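Local coordinates for protein transcriptional regulators (LACI-FAMILY TRANSCRIPTIONAL REGULATORY PROTEIN) (Corynebacterium glutamicum, PDB 3GYB) that probably regulates transcription as a DNA-binding LacI-family factor, and carries a magnesium ion on its periplasmic-binding-protein-like region, at residues A106-K111 / T225-N230; H112-G117 / E139-A144; A122-G127 / D185-G190; R133-F138 / P149-Y154. All coordinates share one frame; numbering follows the deposited sequence.

Contact 1: A106-K111 / T225-N230; sequences AEIATK and TTIDDN. With MG (magnesium ion), chain C.
I227 reaches from the sheet to I108 and A109 on helix 102-115. This is helix-on-sheet packing in the periplasmic-binding-protein-like fold of the LacI family. The strand residue I227 brings the largest share of the buried surface.

Its CB points toward the helix. CG1 lies anti to the carbonyl carbon (chi1 -63°) and is thereby laid on A109, with I227 CG1 3.7 Å from A109 CB. A bend at the second torsion then carries CD1 along the helix surface. At the tip, I227 CD1 is 3.8 Å from I108 CG2. The same methyl also rests against CB and the backbone N of A109. I209 of the adjacent strand touches both A109 and I227, and L263 touches I108. These neighbours extend the apolar layer.

At the end of the strand the chain turns polar. D228 OD1 accepts from N230 N at 2.8 Å, an Asx turn, and the N-H comes from above the carboxylate plane. N230 then takes the N-cap position of the next helix. D229 OD1 binds the magnesium ion at 2.1 Å. Three waters, D212 O and S231 OG complete the site. The carboxylates also steady two of the waters: water 1 donates to D228 OD1 at 2.6 Å, and water 2 donates to D229 OD2 at 2.7 Å.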
loop_
_atom_site.group_PDB
_atom_site.type_symbol
_atom_site.label_atom_id
_atom_site.label_comp_id
_atom_site.label_asym_id
_atom_site.label_seq_id
_atom_site.Cartn_x
_atom_site.Cartn_y
_atom_site.Cartn_z
ATOM N N ALA A 106 -14.482 13.640 -10.350
ATOM C CA ALA A 106 -15.717 13.140 -9.760
ATOM C C ALA A 106 -16.860 13.237 -10.771
ATOM O O ALA A 106 -17.783 12.427 -10.761
ATOM C CB ALA A 106 -16.052 13.929 -8.505
ATOM N N GLU A 107 -16.791 14.232 -11.646
ATOM C CA GLU A 107 -17.819 14.405 -12.666
ATOM C C GLU A 107 -17.733 13.236 -13.647
ATOM O O GLU A 107 -18.750 12.660 -14.041
ATOM C CB GLU A 107 -17.604 15.726 -13.406
ATOM C CG GLU A 107 -18.557 15.951 -14.568
ATOM C CD GLU A 107 -18.311 17.273 -15.267
ATOM O OE1 GLU A 107 -17.171 17.510 -15.723
ATOM O OE2 GLU A 107 -19.261 18.079 -15.359
ATOM N N ILE A 108 -16.510 12.889 -14.031
ATOM C CA ILE A 108 -16.283 11.792 -14.959
ATOM C C ILE A 108 -16.809 10.487 -14.374
ATOM O O ILE A 108 -17.494 9.726 -15.052
ATOM C CB ILE A 108 -14.782 11.620 -15.264
ATOM C CG1 ILE A 108 -14.264 12.847 -16.021
ATOM C CG2 ILE A 108 -14.552 10.344 -16.064
ATOM C CD1 ILE A 108 -12.776 12.802 -16.328
ATOM N N ALA A 109 -16.479 10.237 -13.110
ATOM C CA ALA A 109 -16.907 9.021 -12.437
ATOM C C ALA A 109 -18.421 8.912 -12.362
ATOM O O ALA A 109 -18.994 7.873 -12.682
ATOM C CB ALA A 109 -16.319 8.970 -11.028
ATOM N N THR A 110 -19.063 9.993 -11.930
ATOM C CA THR A 110 -20.509 10.012 -11.788
ATOM C C THR A 110 -21.194 9.895 -13.139
ATOM O O THR A 110 -22.130 9.113 -13.303
ATOM C CB THR A 110 -20.959 11.302 -11.085
ATOM O OG1 THR A 110 -20.236 11.434 -9.855
ATOM C CG2 THR A 110 -22.449 11.261 -10.779
ATOM N N LYS A 111 -20.712 10.668 -14.107
ATOM C CA LYS A 111 -21.278 10.647 -15.448
ATOM C C LYS A 111 -21.141 9.252 -16.055
ATOM O O LYS A 111 -22.025 8.797 -16.776
ATOM C CB LYS A 111 -20.574 11.679 -16.333
ATOM C CG LYS A 111 -21.120 11.765 -17.763
ATOM C CD LYS A 111 -22.578 12.193 -17.780
ATOM C CE LYS A 111 -23.086 12.373 -19.204
ATOM N NZ LYS A 111 -22.243 13.327 -19.973
ATOM N N THR A 225 -12.212 -0.449 -11.600
ATOM C CA THR A 225 -12.465 0.668 -12.508
ATOM C C THR A 225 -12.252 1.876 -11.599
ATOM O O THR A 225 -12.774 1.921 -10.487
ATOM C CB THR A 225 -13.902 0.624 -13.038
ATOM O OG1 THR A 225 -14.031 -0.500 -13.914
ATOM C CG2 THR A 225 -14.254 1.904 -13.793
ATOM N N THR A 226 -11.490 2.854 -12.071
ATOM C CA THR A 226 -11.151 3.990 -11.228
ATOM C C THR A 226 -10.816 5.237 -12.037
ATOM O O THR A 226 -10.590 5.174 -13.245
ATOM C CB THR A 226 -9.918 3.598 -10.364
ATOM O OG1 THR A 226 -9.546 4.665 -9.489
ATOM C CG2 THR A 226 -8.738 3.263 -11.276
ATOM N N ILE A 227 -10.795 6.375 -11.357
ATOM C CA ILE A 227 -10.446 7.637 -11.996
ATOM C C ILE A 227 -8.955 7.863 -11.772
ATOM O O ILE A 227 -8.487 7.888 -10.634
ATOM C CB ILE A 227 -11.210 8.820 -11.367
ATOM C CG1 ILE A 227 -12.718 8.648 -11.580
ATOM C CG2 ILE A 227 -10.693 10.135 -11.942
ATOM C CD1 ILE A 227 -13.141 8.509 -13.032
ATOM N N ASP A 228 -8.207 7.999 -12.859
ATOM C CA ASP A 228 -6.776 8.257 -12.766
ATOM C C ASP A 228 -6.644 9.695 -12.260
ATOM O O ASP A 228 -7.145 10.623 -12.898
ATOM C CB ASP A 228 -6.141 8.127 -14.154
ATOM C CG ASP A 228 -4.628 8.158 -14.119
ATOM O OD1 ASP A 228 -4.053 8.709 -13.159
ATOM O OD2 ASP A 228 -4.012 7.640 -15.076
ATOM N N ASP A 229 -6.003 9.877 -11.106
ATOM C CA ASP A 229 -5.820 11.211 -10.533
ATOM C C ASP A 229 -4.535 11.853 -11.057
ATOM O O ASP A 229 -4.077 12.870 -10.527
ATOM C CB ASP A 229 -5.775 11.133 -8.996
ATOM C CG ASP A 229 -4.572 10.358 -8.486
ATOM O OD1 ASP A 229 -4.074 9.522 -9.256
ATOM O OD2 ASP A 229 -4.131 10.572 -7.333
ATOM N N ASN A 230 -3.959 11.248 -12.091
ATOM C CA ASN A 230 -2.731 11.742 -12.701
ATOM C C ASN A 230 -1.665 11.992 -11.634
ATOM O O ASN A 230 -0.962 13.002 -11.672
ATOM C CB ASN A 230 -3.010 13.046 -13.459
ATOM C CG ASN A 230 -2.099 13.231 -14.651
ATOM O OD1 ASN A 230 -0.939 12.818 -14.633
ATOM N ND2 ASN A 230 -2.620 13.865 -15.699
HETATM MG MG MG C . -2.863 7.811 -8.963
HETATM O O HOH W 1 -2.893 7.563 -11.123
HETATM O O HOH W 2 -2.875 8.272 -6.798
HETATM O O HOH W 3 -1.693 5.912 -8.842
#

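Contact 2: H112-G117 / E139-A144; sequences HLIDLG and EATMRA
I114 meets T141 and M142 where two neighbouring helices approach each other. The contact is small and apolar. One atom, I114 CD1, does the touching. M142 is modelled as selenomethionine, and I114 CD1 is 4.2 Å from M142 SE. The M142 chain is folded up rather than extended, with all three torsions near -70°, and this curl brings the selenium closer to I114. The same methyl lies 4.4 Å from T141 CG2 and beside the T141 carbonyl. I121 of the adjacent strand touches I114 and M142 from the sheet side. H145 adds to the packing on I114, and L147 to that on M142.

Polar bonds stay mostly local. T141 OG1 is hydrogen-bonded to S137 O one turn back, while its methyl is the branch nearer I114. On helix 129-144, R143 NH1 makes a salt bridge to E139 OE1 at 3.3 Å. The bond is weak but straight, at 176°, and the oxygen lies at the edge of the guanidinium, in its plane.

Along the first helix, L116 CD1 sits 3.4 Å above one face of the H112 ring, offset toward its rim. G117 ends this helix in a Schellman motif. Its phi is positive (99°), and G117 N bonds to I114 O at 3.0 Å.

Helices 102-115 and 129-144 run in the same general direction and lie side by side against strand 121-124. Such helix pairs are typical of the alternating alpha/beta architecture of periplasmic-binding-protein-like domains.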
loop_
_atom_site.group_PDB
_atom_site.type_symbol
_atom_site.label_atom_id
_atom_site.label_comp_id
_atom_site.label_asym_id
_atom_site.label_seq_id
_atom_site.Cartn_x
_atom_site.Cartn_y
_atom_site.Cartn_z
ATOM N N HIS A 112 -20.038 8.566 -15.757
ATOM C CA HIS A 112 -19.837 7.220 -16.292
ATOM C C HIS A 112 -20.939 6.293 -15.789
ATOM O O HIS A 112 -21.520 5.532 -16.560
ATOM C CB HIS A 112 -18.466 6.670 -15.878
ATOM C CG HIS A 112 -18.165 5.310 -16.434
ATOM N ND1 HIS A 112 -18.143 5.046 -17.787
ATOM C CD2 HIS A 112 -17.852 4.145 -15.818
ATOM C CE1 HIS A 112 -17.831 3.777 -17.981
ATOM N NE2 HIS A 112 -17.648 3.208 -16.802
ATOM N N LEU A 113 -21.226 6.356 -14.490
ATOM C CA LEU A 113 -22.269 5.519 -13.912
ATOM C C LEU A 113 -23.624 5.879 -14.514
ATOM O O LEU A 113 -24.434 5.003 -14.810
ATOM C CB LEU A 113 -22.298 5.687 -12.390
ATOM C CG LEU A 113 -21.036 5.184 -11.682
ATOM C CD1 LEU A 113 -21.180 5.385 -10.171
ATOM C CD2 LEU A 113 -20.827 3.707 -12.004
ATOM N N ILE A 114 -23.863 7.173 -14.699
ATOM C CA ILE A 114 -25.114 7.636 -15.292
ATOM C C ILE A 114 -25.227 7.152 -16.735
ATOM O O ILE A 114 -26.276 6.646 -17.145
ATOM C CB ILE A 114 -25.205 9.175 -15.254
ATOM C CG1 ILE A 114 -25.341 9.640 -13.803
ATOM C CG2 ILE A 114 -26.401 9.663 -16.079
ATOM C CD1 ILE A 114 -25.238 11.141 -13.636
ATOM N N ASP A 115 -24.152 7.293 -17.508
ATOM C CA ASP A 115 -24.187 6.845 -18.896
ATOM C C ASP A 115 -24.342 5.326 -18.985
ATOM O O ASP A 115 -24.779 4.807 -20.011
ATOM C CB ASP A 115 -22.930 7.289 -19.652
ATOM C CG ASP A 115 -22.930 8.777 -19.960
ATOM O OD1 ASP A 115 -24.024 9.380 -19.985
ATOM O OD2 ASP A 115 -21.840 9.340 -20.190
ATOM N N LEU A 116 -23.992 4.612 -17.915
ATOM C CA LEU A 116 -24.134 3.154 -17.907
ATOM C C LEU A 116 -25.564 2.730 -17.577
ATOM O O LEU A 116 -25.882 1.538 -17.565
ATOM C CB LEU A 116 -23.164 2.513 -16.907
ATOM C CG LEU A 116 -21.703 2.401 -17.347
ATOM C CD1 LEU A 116 -20.836 1.969 -16.174
ATOM C CD2 LEU A 116 -21.591 1.399 -18.485
ATOM N N GLY A 117 -26.425 3.703 -17.289
ATOM C CA GLY A 117 -27.810 3.380 -16.987
ATOM C C GLY A 117 -28.203 3.327 -15.522
ATOM O O GLY A 117 -29.342 2.991 -15.195
ATOM N N GLU A 139 -22.536 15.467 -6.108
ATOM C CA GLU A 139 -23.882 16.000 -5.947
ATOM C C GLU A 139 -24.284 16.905 -7.099
ATOM O O GLU A 139 -25.400 16.809 -7.605
ATOM C CB GLU A 139 -24.016 16.773 -4.629
ATOM C CG GLU A 139 -23.972 15.908 -3.372
ATOM C CD GLU A 139 -24.849 16.455 -2.257
ATOM O OE1 GLU A 139 -24.900 17.693 -2.092
ATOM O OE2 GLU A 139 -25.480 15.650 -1.536
ATOM N N ALA A 140 -23.380 17.789 -7.510
ATOM C CA ALA A 140 -23.684 18.712 -8.601
ATOM C C ALA A 140 -23.939 17.966 -9.907
ATOM O O ALA A 140 -24.830 18.324 -10.681
ATOM C CB ALA A 140 -22.541 19.705 -8.786
ATOM N N THR A 141 -23.151 16.927 -10.159
ATOM C CA THR A 141 -23.312 16.150 -11.379
ATOM C C THR A 141 -24.616 15.366 -11.341
ATOM O O THR A 141 -25.305 15.268 -12.359
ATOM C CB THR A 141 -22.135 15.188 -11.574
ATOM O OG1 THR A 141 -20.924 15.947 -11.656
ATOM C CG2 THR A 141 -22.310 14.372 -12.853
HETATM N N MSE A 142 -24.950 14.794 -10.187
HETATM C CA MSE A 142 -26.199 14.050 -10.077
HETATM C C MSE A 142 -27.382 14.988 -10.346
HETATM O O MSE A 142 -28.254 14.671 -11.143
HETATM C CB MSE A 142 -26.344 13.425 -8.680
HETATM C CG MSE A 142 -25.437 12.223 -8.433
HETATM SE SE MSE A 142 -25.881 10.643 -9.468
HETATM C CE MSE A 142 -27.489 10.097 -8.536
ATOM N N ARG A 143 -27.393 16.149 -9.693
ATOM C CA ARG A 143 -28.478 17.112 -9.889
ATOM C C ARG A 143 -28.506 17.698 -11.296
ATOM O O ARG A 143 -29.568 18.042 -11.811
ATOM C CB ARG A 143 -28.386 18.237 -8.859
ATOM C CG ARG A 143 -28.612 17.758 -7.437
ATOM C CD ARG A 143 -28.949 18.903 -6.499
ATOM N NE ARG A 143 -29.251 18.396 -5.165
ATOM C CZ ARG A 143 -28.337 18.126 -4.240
ATOM N NH1 ARG A 143 -27.052 18.324 -4.495
ATOM N NH2 ARG A 143 -28.708 17.634 -3.066
ATOM N N ALA A 144 -27.342 17.820 -11.919
ATOM C CA ALA A 144 -27.293 18.356 -13.274
ATOM C C ALA A 144 -28.051 17.415 -14.205
ATOM O O ALA A 144 -28.670 17.848 -15.176
ATOM C CB ALA A 144 -25.852 18.490 -13.738
#

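Contact 3: A122-G127 / D185-G190; sequences AHLRVG and DITAIG
L124 at the end of its strand and T187 in the first turn of helix 185-198 bring their backbones closest, with CA atoms 7.6 Å apart. T187 carries the contact with both of its branches. With OG1 beside the backbone N (chi1 -67°), CG2 falls anti to that N and is directed at the leucine. T187 CG2 is 4.0 Å from L124 CB and equally far from L124 CD1, so the methyl rests on the base and one tip of that side chain. The other branch passes V126, with T187 OG1 4.0 Å from V126 CG2. T187 and V126 run past each other in opposite directions.

L124 also touches T167 and L170 of helix 160-173, which lies beside helix 185-198 here. V126 touches S183 and N184, just ahead of helix 185-198. Further along that helix, I189 packs on L221 of the second subunit.

All three touching residues are buried, and they meet by van der Waals contact. The one polar side-chain atom among them, T187 OG1, is hydrogen-bonded to N184 OD1 beside the helix start. With its hydroxyl engaged there, the threonine offers L124 a methyl, and the strand-helix contact is effectively apolar.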
loop_
_atom_site.group_PDB
_atom_site.type_symbol
_atom_site.label_atom_id
_atom_site.label_comp_id
_atom_site.label_asym_id
_atom_site.label_seq_id
_atom_site.Cartn_x
_atom_site.Cartn_y
_atom_site.Cartn_z
ATOM N N ALA A 122 -24.810 5.877 -5.329
ATOM C CA ALA A 122 -24.387 6.356 -4.020
ATOM C C ALA A 122 -22.905 6.701 -4.017
ATOM O O ALA A 122 -22.124 6.145 -4.790
ATOM C CB ALA A 122 -24.680 5.308 -2.960
ATOM N N HIS A 123 -22.529 7.622 -3.137
ATOM C CA HIS A 123 -21.142 8.055 -3.008
ATOM C C HIS A 123 -20.604 7.773 -1.614
ATOM O O HIS A 123 -21.258 8.084 -0.620
ATOM C CB HIS A 123 -21.037 9.559 -3.279
ATOM C CG HIS A 123 -19.673 10.133 -3.036
ATOM N ND1 HIS A 123 -18.568 9.769 -3.776
ATOM C CD2 HIS A 123 -19.249 11.086 -2.172
ATOM C CE1 HIS A 123 -17.524 10.477 -3.382
ATOM N NE2 HIS A 123 -17.910 11.284 -2.410
ATOM N N LEU A 124 -19.426 7.159 -1.541
ATOM C CA LEU A 124 -18.793 6.902 -0.250
ATOM C C LEU A 124 -17.811 8.048 -0.076
ATOM O O LEU A 124 -16.818 8.134 -0.793
ATOM C CB LEU A 124 -18.046 5.566 -0.262
ATOM C CG LEU A 124 -18.947 4.339 -0.307
ATOM C CD1 LEU A 124 -18.102 3.075 -0.415
ATOM C CD2 LEU A 124 -19.804 4.309 0.953
ATOM N N ARG A 125 -18.082 8.933 0.874
ATOM C CA ARG A 125 -17.214 10.086 1.050
ATOM C C ARG A 125 -16.082 9.973 2.058
ATOM O O ARG A 125 -16.059 9.082 2.902
ATOM C CB ARG A 125 -18.056 11.337 1.352
ATOM C CG ARG A 125 -18.962 11.236 2.552
ATOM C CD ARG A 125 -19.895 12.453 2.650
ATOM N NE ARG A 125 -19.178 13.726 2.604
ATOM C CZ ARG A 125 -19.731 14.908 2.868
ATOM N NH1 ARG A 125 -21.013 14.985 3.201
ATOM N NH2 ARG A 125 -19.001 16.015 2.805
ATOM N N VAL A 126 -15.141 10.902 1.926
ATOM C CA VAL A 126 -13.965 11.013 2.780
ATOM C C VAL A 126 -13.916 12.473 3.238
ATOM O O VAL A 126 -14.265 13.373 2.475
ATOM C CB VAL A 126 -12.685 10.666 1.993
ATOM C CG1 VAL A 126 -11.458 10.917 2.849
ATOM C CG2 VAL A 126 -12.734 9.210 1.554
ATOM N N GLY A 127 -13.477 12.707 4.472
ATOM C CA GLY A 127 -13.442 14.062 5.002
ATOM C C GLY A 127 -12.287 14.978 4.635
ATOM O O GLY A 127 -12.133 16.044 5.232
ATOM N N ASP A 185 -9.706 4.740 -4.021
ATOM C CA ASP A 185 -9.518 3.299 -4.160
ATOM C C ASP A 185 -9.493 2.500 -2.867
ATOM O O ASP A 185 -10.113 1.443 -2.788
ATOM C CB ASP A 185 -8.222 3.005 -4.922
ATOM C CG ASP A 185 -8.327 3.300 -6.407
ATOM O OD1 ASP A 185 -9.416 3.713 -6.877
ATOM O OD2 ASP A 185 -7.303 3.107 -7.109
ATOM N N ILE A 186 -8.776 2.982 -1.857
ATOM C CA ILE A 186 -8.686 2.221 -0.618
ATOM C C ILE A 186 -10.079 2.039 -0.016
ATOM O O ILE A 186 -10.402 0.979 0.512
ATOM C CB ILE A 186 -7.710 2.896 0.386
ATOM C CG1 ILE A 186 -7.389 1.927 1.525
ATOM C CG2 ILE A 186 -8.293 4.185 0.923
ATOM C CD1 ILE A 186 -6.719 0.641 1.060
ATOM N N THR A 187 -10.915 3.063 -0.126
ATOM C CA THR A 187 -12.274 2.951 0.384
ATOM C C THR A 187 -13.036 1.935 -0.476
ATOM O O THR A 187 -13.831 1.143 0.037
ATOM C CB THR A 187 -12.976 4.326 0.351
ATOM O OG1 THR A 187 -12.331 5.193 1.294
ATOM C CG2 THR A 187 -14.461 4.197 0.723
ATOM N N ALA A 188 -12.770 1.947 -1.780
ATOM C CA ALA A 188 -13.431 1.032 -2.712
ATOM C C ALA A 188 -13.088 -0.425 -2.417
ATOM O O ALA A 188 -13.898 -1.320 -2.676
ATOM C CB ALA A 188 -13.053 1.382 -4.162
ATOM N N ILE A 189 -11.886 -0.666 -1.897
ATOM C CA ILE A 189 -11.480 -2.025 -1.547
ATOM C C ILE A 189 -12.441 -2.515 -0.469
ATOM O O ILE A 189 -12.847 -3.676 -0.466
ATOM C CB ILE A 189 -10.031 -2.071 -1.004
ATOM C CG1 ILE A 189 -9.057 -1.557 -2.064
ATOM C CG2 ILE A 189 -9.669 -3.495 -0.602
ATOM C CD1 ILE A 189 -9.172 -2.260 -3.388
ATOM N N GLY A 190 -12.801 -1.615 0.445
ATOM C CA GLY A 190 -13.743 -1.965 1.493
ATOM C C GLY A 190 -15.114 -2.235 0.900
ATOM O O GLY A 190 -15.809 -3.180 1.294
#

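Contact 4: R133-F138 / P149-Y154; sequences RRFESF and PLSNDY
F135 and F138 hold S151 OG between their rings. The F135 ring meets the oxygen edge-on, with S151 OG close to the ring plane and 3.7 Å from F135 CE1. R125 makes a cation-pi contact with this ring. The F138 ring meets the same oxygen obliquely, F138 CE2 lying 3.4 Å from S151 OG. The H123 ring also meets the F138 ring, their planes turned by about 25°.

F138 is more deeply covered by segment 149-154 than F135 is. Its CG is anti to the backbone N (chi1 165°), which sends the ring out from the helix to the short strand. F138 CE2 packs on P149 CB at 3.6 Å, the two side chains crossing at a slant. The far end of the ring lies by the backbone, with F138 CZ 3.5 Å from L150 O. That carbonyl is used in the sheet, where H123 is its backbone partner.

S151 points toward the helix, while L150, next to it, points away and touches H174 and V177. The strand thus gives its small polar residue to the aromatic side.

Helix 129-144 packs here on the short, weakly bonded strand 150-151, outermost at this end of the sheet within the chain. Together with strand 121-124 they form a beta-alpha-beta crossover, the repeating unit of alpha/beta domains such as this periplasmic-binding-protein-like one.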
loop_
_atom_site.group_PDB
_atom_site.type_symbol
_atom_site.label_atom_id
_atom_site.label_comp_id
_atom_site.label_asym_id
_atom_site.label_seq_id
_atom_site.Cartn_x
_atom_site.Cartn_y
_atom_site.Cartn_z
ATOM N N ARG A 133 -14.316 18.037 -2.246
ATOM C CA ARG A 133 -14.473 18.442 -3.634
ATOM C C ARG A 133 -15.154 17.346 -4.451
ATOM O O ARG A 133 -16.042 17.622 -5.259
ATOM C CB ARG A 133 -13.109 18.782 -4.247
ATOM C CG ARG A 133 -12.492 20.075 -3.711
ATOM C CD ARG A 133 -11.282 20.490 -4.545
ATOM N NE ARG A 133 -10.104 19.661 -4.295
ATOM C CZ ARG A 133 -9.279 19.822 -3.265
ATOM N NH1 ARG A 133 -9.499 20.786 -2.378
ATOM N NH2 ARG A 133 -8.224 19.027 -3.127
ATOM N N ARG A 134 -14.743 16.100 -4.241
ATOM C CA ARG A 134 -15.334 14.988 -4.974
ATOM C C ARG A 134 -16.793 14.784 -4.589
ATOM O O ARG A 134 -17.611 14.407 -5.425
ATOM C CB ARG A 134 -14.511 13.716 -4.741
ATOM C CG ARG A 134 -13.122 13.832 -5.355
ATOM C CD ARG A 134 -12.200 12.679 -4.999
ATOM N NE ARG A 134 -10.816 13.034 -5.316
ATOM C CZ ARG A 134 -9.754 12.293 -5.008
ATOM N NH1 ARG A 134 -9.901 11.136 -4.373
ATOM N NH2 ARG A 134 -8.537 12.724 -5.321
ATOM N N PHE A 135 -17.118 15.046 -3.326
ATOM C CA PHE A 135 -18.490 14.914 -2.851
ATOM C C PHE A 135 -19.346 16.012 -3.473
ATOM O O PHE A 135 -20.453 15.757 -3.940
ATOM C CB PHE A 135 -18.545 15.028 -1.323
ATOM C CG PHE A 135 -19.905 15.404 -0.795
ATOM C CD1 PHE A 135 -20.953 14.487 -0.805
ATOM C CD2 PHE A 135 -20.145 16.694 -0.332
ATOM C CE1 PHE A 135 -22.227 14.851 -0.363
ATOM C CE2 PHE A 135 -21.415 17.070 0.111
ATOM C CZ PHE A 135 -22.456 16.145 0.094
ATOM N N GLU A 136 -18.828 17.235 -3.472
ATOM C CA GLU A 136 -19.565 18.358 -4.039
ATOM C C GLU A 136 -19.826 18.160 -5.528
ATOM O O GLU A 136 -20.923 18.439 -6.019
ATOM C CB GLU A 136 -18.798 19.660 -3.794
ATOM C CG GLU A 136 -18.640 19.997 -2.322
ATOM C CD GLU A 136 -17.965 21.336 -2.099
ATOM O OE1 GLU A 136 -16.857 21.548 -2.640
ATOM O OE2 GLU A 136 -18.541 22.176 -1.377
ATOM N N SER A 137 -18.824 17.669 -6.249
ATOM C CA SER A 137 -18.980 17.429 -7.675
ATOM C C SER A 137 -19.959 16.281 -7.907
ATOM O O SER A 137 -20.759 16.314 -8.839
ATOM C CB SER A 137 -17.627 17.111 -8.313
ATOM O OG SER A 137 -17.777 16.847 -9.700
ATOM N N PHE A 138 -19.891 15.256 -7.063
ATOM C CA PHE A 138 -20.814 14.133 -7.189
ATOM C C PHE A 138 -22.250 14.655 -7.120
ATOM O O PHE A 138 -23.082 14.341 -7.973
ATOM C CB PHE A 138 -20.585 13.122 -6.058
ATOM C CG PHE A 138 -21.704 12.130 -5.897
ATOM C CD1 PHE A 138 -21.930 11.150 -6.857
ATOM C CD2 PHE A 138 -22.541 12.180 -4.783
ATOM C CE1 PHE A 138 -22.970 10.232 -6.714
ATOM C CE2 PHE A 138 -23.587 11.266 -4.630
ATOM C CZ PHE A 138 -23.802 10.290 -5.596
ATOM N N PRO A 149 -28.783 12.920 -5.425
ATOM C CA PRO A 149 -27.587 12.241 -4.922
ATOM C C PRO A 149 -27.801 11.575 -3.570
ATOM O O PRO A 149 -28.655 11.988 -2.783
ATOM C CB PRO A 149 -26.557 13.364 -4.860
ATOM C CG PRO A 149 -27.404 14.556 -4.502
ATOM C CD PRO A 149 -28.604 14.384 -5.414
ATOM N N LEU A 150 -27.022 10.530 -3.315
ATOM C CA LEU A 150 -27.075 9.806 -2.058
ATOM C C LEU A 150 -25.640 9.537 -1.640
ATOM O O LEU A 150 -24.841 9.056 -2.439
ATOM C CB LEU A 150 -27.812 8.475 -2.223
ATOM C CG LEU A 150 -27.782 7.544 -1.007
ATOM C CD1 LEU A 150 -28.499 8.188 0.172
ATOM C CD2 LEU A 150 -28.446 6.227 -1.368
ATOM N N SER A 151 -25.315 9.864 -0.393
ATOM C CA SER A 151 -23.969 9.650 0.130
ATOM C C SER A 151 -24.069 9.278 1.598
ATOM O O SER A 151 -25.093 9.532 2.241
ATOM C CB SER A 151 -23.127 10.928 0.011
ATOM O OG SER A 151 -23.058 11.394 -1.323
ATOM N N ASN A 152 -23.013 8.671 2.129
ATOM C CA ASN A 152 -23.002 8.328 3.542
ATOM C C ASN A 152 -22.551 9.602 4.262
ATOM O O ASN A 152 -22.229 10.596 3.612
ATOM C CB ASN A 152 -22.063 7.138 3.806
ATOM C CG ASN A 152 -20.622 7.415 3.422
ATOM O OD1 ASN A 152 -20.345 8.114 2.454
ATOM N ND2 ASN A 152 -19.688 6.840 4.181
ATOM N N ASP A 153 -22.541 9.586 5.589
ATOM C CA ASP A 153 -22.164 10.771 6.362
ATOM C C ASP A 153 -20.722 10.751 6.858
ATOM O O ASP A 153 -20.209 11.756 7.357
ATOM C CB ASP A 153 -23.105 10.911 7.554
ATOM C CG ASP A 153 -23.240 9.620 8.330
ATOM O OD1 ASP A 153 -22.219 9.146 8.877
ATOM O OD2 ASP A 153 -24.362 9.075 8.384
ATOM N N TYR A 154 -20.082 9.599 6.722
ATOM C CA TYR A 154 -18.703 9.417 7.150
ATOM C C TYR A 154 -17.793 10.552 6.690
ATOM O O TYR A 154 -17.626 10.772 5.493
ATOM C CB TYR A 154 -18.174 8.095 6.594
ATOM C CG TYR A 154 -16.757 7.779 7.000
ATOM C CD1 TYR A 154 -16.473 7.295 8.274
ATOM C CD2 TYR A 154 -15.701 7.958 6.111
ATOM C CE1 TYR A 154 -15.171 6.994 8.654
ATOM C CE2 TYR A 154 -14.392 7.662 6.480
ATOM C CZ TYR A 154 -14.136 7.180 7.755
ATOM O OH TYR A 154 -12.844 6.893 8.136
#

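Contact 1 holds the metal ligand D229; contacts 2 and 4 lie away from the magnesium site. Contacts 1 and 2 share helix 102-115, and T110 CG2 of contact 1 lies 3.7 Å from M142 SE of contact 2. Contacts 2 and 4 share helix 129-144, with M142 CB 3.8 Å from P149 CB. Contact 3 joins contact 4 within the sheet: H123 N and L150 O are 2.8 Å apart, a probable hydrogen bond. It also reaches contact 1, where T226 OG1 is 2.8 Å from D185 OD1. The side chain of T187 in contact 3 is about 8 Å from that of D212, another magnesium ligand. Contacts 2 and 3 do not touch; their centres are about 17 Å apart.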